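Local coordinates for protein putative O-methyltransferase (Klebsiella pneumoniae subsp. pneumoniae, PDB 3TFW) that probably transfers a methyl group from S-adenosylmethionine to an oxygen of its substrate, at residues D27-R32 with M81-P86; E35-A40 with A101-E106. One frame throughout, in Å; residues are numbered along the deposited sequence.

Contact 1. Residues D27-R32 with M81-P86; sequences DPVLDR and MARELP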
# COMPACT_ATOMS: atom_id res chain seq x y z
N ASP A 27 -6.43 -5.54 -20.29
CA ASP A 27 -5.97 -4.36 -20.97
C ASP A 27 -5.06 -4.75 -22.14
O ASP A 27 -3.94 -5.20 -21.92
CB ASP A 27 -5.26 -3.42 -19.99
CG ASP A 27 -5.12 -2.01 -20.53
OD1 ASP A 27 -4.61 -1.85 -21.65
OD2 ASP A 27 -5.54 -1.06 -19.83
N PRO A 28 -5.57 -4.56 -23.38
CA PRO A 28 -4.86 -4.92 -24.62
C PRO A 28 -3.53 -4.20 -24.78
O PRO A 28 -2.54 -4.82 -25.16
CB PRO A 28 -5.84 -4.49 -25.73
CG PRO A 28 -7.17 -4.41 -25.06
CD PRO A 28 -6.87 -3.95 -23.66
N VAL A 29 -3.49 -2.91 -24.47
CA VAL A 29 -2.24 -2.16 -24.61
C VAL A 29 -1.17 -2.59 -23.59
O VAL A 29 -0.00 -2.76 -23.96
CB VAL A 29 -2.46 -0.61 -24.68
CG1 VAL A 29 -3.67 -0.19 -23.90
CG2 VAL A 29 -1.23 0.17 -24.23
N LEU A 30 -1.56 -2.83 -22.34
CA LEU A 30 -0.61 -3.31 -21.33
C LEU A 30 -0.08 -4.70 -21.68
O LEU A 30 1.10 -4.97 -21.48
CB LEU A 30 -1.22 -3.30 -19.92
CG LEU A 30 -1.45 -1.94 -19.27
CD1 LEU A 30 -2.03 -2.13 -17.88
CD2 LEU A 30 -0.17 -1.11 -19.22
N ASP A 31 -0.96 -5.56 -22.19
CA ASP A 31 -0.55 -6.88 -22.68
C ASP A 31 0.54 -6.73 -23.75
O ASP A 31 1.54 -7.42 -23.71
CB ASP A 31 -1.74 -7.65 -23.29
CG ASP A 31 -2.76 -8.10 -22.24
OD1 ASP A 31 -2.42 -8.26 -21.06
OD2 ASP A 31 -3.93 -8.32 -22.63
N ARG A 32 0.32 -5.81 -24.69
CA ARG A 32 1.24 -5.59 -25.79
C ARG A 32 2.57 -5.00 -25.31
O ARG A 32 3.64 -5.37 -25.80
CB ARG A 32 0.61 -4.70 -26.86
CG ARG A 32 1.34 -4.70 -28.19
CD ARG A 32 0.44 -4.22 -29.31
NE ARG A 32 1.22 -3.85 -30.49
CZ ARG A 32 0.70 -3.40 -31.63
NH1 ARG A 32 -0.62 -3.26 -31.76
NH2 ARG A 32 1.50 -3.09 -32.63
N MSE A 81 1.30 4.56 -14.05
CA MSE A 81 1.26 5.84 -13.38
C MSE A 81 0.79 6.96 -14.29
O MSE A 81 -0.10 7.72 -13.90
CB MSE A 81 2.62 6.16 -12.73
CG MSE A 81 2.89 5.24 -11.54
SE MSE A 81 4.54 5.74 -10.65
CE MSE A 81 5.79 5.02 -11.98
N ALA A 82 1.35 7.03 -15.50
CA ALA A 82 1.08 8.15 -16.41
C ALA A 82 -0.38 8.28 -16.83
O ALA A 82 -0.89 9.39 -16.99
CB ALA A 82 2.00 8.09 -17.64
N ARG A 83 -1.07 7.15 -16.97
CA ARG A 83 -2.51 7.17 -17.32
C ARG A 83 -3.37 7.94 -16.32
O ARG A 83 -4.44 8.44 -16.67
CB ARG A 83 -3.05 5.76 -17.45
CG ARG A 83 -2.72 5.11 -18.75
CD ARG A 83 -2.90 3.62 -18.62
NE ARG A 83 -2.83 2.96 -19.91
CZ ARG A 83 -3.23 1.71 -20.11
NH1 ARG A 83 -3.75 1.00 -19.11
NH2 ARG A 83 -3.13 1.17 -21.32
N GLU A 84 -2.89 8.03 -15.08
CA GLU A 84 -3.65 8.67 -14.01
C GLU A 84 -3.38 10.16 -13.88
O GLU A 84 -4.02 10.83 -13.08
CB GLU A 84 -3.42 7.96 -12.67
CG GLU A 84 -3.75 6.47 -12.70
CD GLU A 84 -5.19 6.18 -13.07
OE1 GLU A 84 -6.07 7.01 -12.79
OE2 GLU A 84 -5.44 5.10 -13.63
N LEU A 85 -2.43 10.68 -14.66
CA LEU A 85 -2.12 12.11 -14.64
C LEU A 85 -3.22 12.94 -15.31
O LEU A 85 -3.84 12.48 -16.27
CB LEU A 85 -0.77 12.38 -15.32
CG LEU A 85 0.52 11.94 -14.62
CD1 LEU A 85 1.70 12.05 -15.59
CD2 LEU A 85 0.80 12.81 -13.39
N PRO A 86 -3.46 14.16 -14.80
CA PRO A 86 -4.33 15.12 -15.51
C PRO A 86 -3.71 15.54 -16.84
O PRO A 86 -2.54 15.21 -17.12
CB PRO A 86 -4.39 16.31 -14.55
CG PRO A 86 -3.13 16.22 -13.75
CD PRO A 86 -2.90 14.74 -13.57

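Contact 2. Residues E35-A40 with A101-E106; sequences ENNHRA and AQVARE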
# COMPACT_ATOMS: atom_id res chain seq x y z
N GLU A 35 4.52 -7.88 -23.96
CA GLU A 35 4.96 -8.67 -25.12
C GLU A 35 6.19 -8.04 -25.77
O GLU A 35 7.15 -8.74 -26.11
CB GLU A 35 3.82 -8.81 -26.14
CG GLU A 35 2.68 -9.73 -25.70
CD GLU A 35 1.42 -9.62 -26.56
OE1 GLU A 35 1.37 -8.84 -27.54
OE2 GLU A 35 0.44 -10.33 -26.24
N ASN A 36 6.15 -6.72 -25.94
CA ASN A 36 7.28 -5.96 -26.50
C ASN A 36 8.55 -6.07 -25.67
O ASN A 36 9.65 -6.25 -26.21
CB ASN A 36 6.91 -4.47 -26.63
CG ASN A 36 5.94 -4.19 -27.75
OD1 ASN A 36 5.68 -5.05 -28.60
ND2 ASN A 36 5.39 -2.97 -27.77
N ASN A 37 8.40 -5.95 -24.34
CA ASN A 37 9.53 -6.08 -23.43
C ASN A 37 10.23 -7.44 -23.55
O ASN A 37 11.46 -7.51 -23.63
CB ASN A 37 9.08 -5.85 -21.97
CG ASN A 37 8.70 -4.40 -21.71
OD1 ASN A 37 8.81 -3.56 -22.60
ND2 ASN A 37 8.27 -4.10 -20.49
N HIS A 38 9.42 -8.50 -23.54
CA HIS A 38 9.94 -9.86 -23.65
C HIS A 38 10.61 -10.08 -25.00
O HIS A 38 11.72 -10.59 -25.07
CB HIS A 38 8.83 -10.89 -23.44
CG HIS A 38 8.34 -10.96 -22.02
ND1 HIS A 38 7.10 -11.46 -21.69
CD2 HIS A 38 8.92 -10.58 -20.86
CE1 HIS A 38 6.94 -11.39 -20.38
NE2 HIS A 38 8.03 -10.86 -19.85
N ARG A 39 9.93 -9.68 -26.07
CA ARG A 39 10.48 -9.75 -27.42
C ARG A 39 11.83 -9.04 -27.53
O ARG A 39 12.77 -9.56 -28.16
CB ARG A 39 9.46 -9.19 -28.43
CG ARG A 39 9.91 -9.24 -29.89
CD ARG A 39 8.75 -8.91 -30.83
NE ARG A 39 7.56 -9.68 -30.48
CZ ARG A 39 6.42 -9.17 -30.02
NH1 ARG A 39 6.29 -7.85 -29.86
NH2 ARG A 39 5.41 -9.97 -29.72
N ALA A 40 11.96 -7.88 -26.90
CA ALA A 40 13.24 -7.16 -26.88
C ALA A 40 14.29 -7.80 -25.97
O ALA A 40 15.42 -7.33 -25.92
CB ALA A 40 13.03 -5.68 -26.51
N ALA A 101 15.76 2.23 -23.15
CA ALA A 101 15.14 3.52 -23.50
C ALA A 101 14.40 3.44 -24.84
O ALA A 101 13.29 3.95 -24.96
CB ALA A 101 16.16 4.64 -23.52
N GLN A 102 15.01 2.77 -25.82
CA GLN A 102 14.40 2.56 -27.13
C GLN A 102 13.07 1.81 -27.03
O GLN A 102 12.06 2.22 -27.60
CB GLN A 102 15.37 1.81 -28.05
CG GLN A 102 14.82 1.52 -29.44
CD GLN A 102 15.71 0.59 -30.25
OE1 GLN A 102 16.43 -0.26 -29.71
NE2 GLN A 102 15.65 0.74 -31.58
N VAL A 103 13.08 0.71 -26.30
CA VAL A 103 11.87 -0.09 -26.10
C VAL A 103 10.80 0.71 -25.35
O VAL A 103 9.62 0.71 -25.73
CB VAL A 103 12.21 -1.40 -25.34
CG1 VAL A 103 10.94 -2.18 -24.99
CG2 VAL A 103 13.17 -2.25 -26.17
N ALA A 104 11.21 1.38 -24.28
CA ALA A 104 10.30 2.22 -23.50
C ALA A 104 9.62 3.31 -24.36
O ALA A 104 8.41 3.55 -24.22
CB ALA A 104 11.05 2.83 -22.32
N ARG A 105 10.40 3.95 -25.24
CA ARG A 105 9.88 5.02 -26.12
C ARG A 105 8.73 4.49 -26.97
O ARG A 105 7.67 5.11 -27.09
CB ARG A 105 10.97 5.59 -27.03
CG ARG A 105 12.06 6.38 -26.32
CD ARG A 105 12.95 7.17 -27.29
NE ARG A 105 13.49 6.38 -28.39
CZ ARG A 105 14.73 5.90 -28.44
NH1 ARG A 105 15.57 6.13 -27.44
NH2 ARG A 105 15.12 5.18 -29.48
N GLU A 106 8.93 3.30 -27.53
CA GLU A 106 7.90 2.65 -28.33
C GLU A 106 6.65 2.31 -27.53
O GLU A 106 5.54 2.49 -28.02
CB GLU A 106 8.48 1.41 -29.02
CG GLU A 106 9.49 1.79 -30.10
CD GLU A 106 10.28 0.62 -30.65
OE1 GLU A 106 10.09 -0.53 -30.18
OE2 GLU A 106 11.11 0.85 -31.56

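Contact 1. Residues D27-R32 with M81-P86
Asp-27, the N-cap of helix 28-39, meets Arg-83 of the type I beta turn from Ala-82 to Leu-85, next to helix 76-82, in a salt bridge that ties an early helix to the Rossmann-like core of this methyltransferase. It is a worked example of one carboxylate doing two jobs: capping its own helix and pairing with a distant arginine. Asp-27 holds CG anti to its amide nitrogen (chi1 -162°), which turns OD1 back over the first turn of the helix. There Asp-27 OD1 accepts from Leu-30 N at 3.3 Å, nearly straight, and weakly from Val-29 N. Asp-27 OD2 takes the stronger bond across the gap, 2.8 Å from Arg-83 NH1, with the donor well above the carboxylate plane; Arg-83 NH2 adds a long, weak second bond to Asp-27 OD1 at 3.4 Å. The carboxylate and guanidinium planes are 26° apart, and one strong bond is backed by one weak one, a lopsided pairing. Arg-83 can span the distance because its chain is extended from CG to NE, bridging backbones whose nearest CA atoms, those of Leu-30 and Arg-83, are 11.4 Å apart. Leu-30 places CD2 over one guanidinium face, offset toward the rim, while the same side chain also packs on Tyr-76, Ile-79 and Trp-80 of helix 76-82. Val-29 stands at the guanidinium edge and also touches Ala-111. Its chi1 of 31° falls short of a staggered position and Val-29 CG1 comes to 3.0 Å from Arg-83 NH2, so the placing of this branch is doubtful.

Contact 2. Residues E35-A40 with A101-E106
The carboxamide of Asn-37 meets Val-103 through its oxygen, Asn-37 OD1 lying 3.5 Å from Val-103 CG1, and the two side chains run at a slant to each other. The flat groups of the two arginines pack against their own helices instead: one face of the Arg-39 guanidinium lies against Glu-35 O and one face of Arg-105 against Gln-102 CA, each offset toward the rim. Across these two segments Val-103 makes every close contact, dividing its two methyls between neighbours. With CG1 anti to the backbone nitrogen (chi1 174°), that branch faces Asn-37, while Val-103 CG2 presses on Ala-40 CB at 3.4 Å, tighter than usual for two carbons. The helix carrying Val-103, 98-110, is the connection of a beta-alpha-beta crossover between the parallel strands 90-95 and 117-121. The helices come close here, the CA atoms of Asn-37 and Val-103 being 7.0 Å apart. Polar ends round this apolar touch find partners beyond it. Asn-37 ND2 donates to Asp-46 OD1 and its OD1 accepts a weak bond from Asn-107 ND2, while Asn-36 ND2 bonds to Asn-107 OD1. Past the helix end, Ala-40 O accepts from His-99 NE2.

Contacts 1 and 2 use successive parts of one helix, 28-39, their centres about 15 Å apart. Contact 1 joins its start to the turn beside helix 76-82 mainly through a salt bridge; contact 2 joins its end to helix 98-110 mainly through Val-103. These two partner helices are the connections of consecutive crossovers, from strand 66-70 to 90-95 and on to 117-121, and the early helix touches both regions in turn. The centres of contacts 1 and 2 lie about 15 and 17 Å from the centre of the chain. In Rossmann-like methyltransferases the cofactor generally lies at the carboxyl ends of the parallel strands; neither contact includes a cofactor from which a distance could be measured.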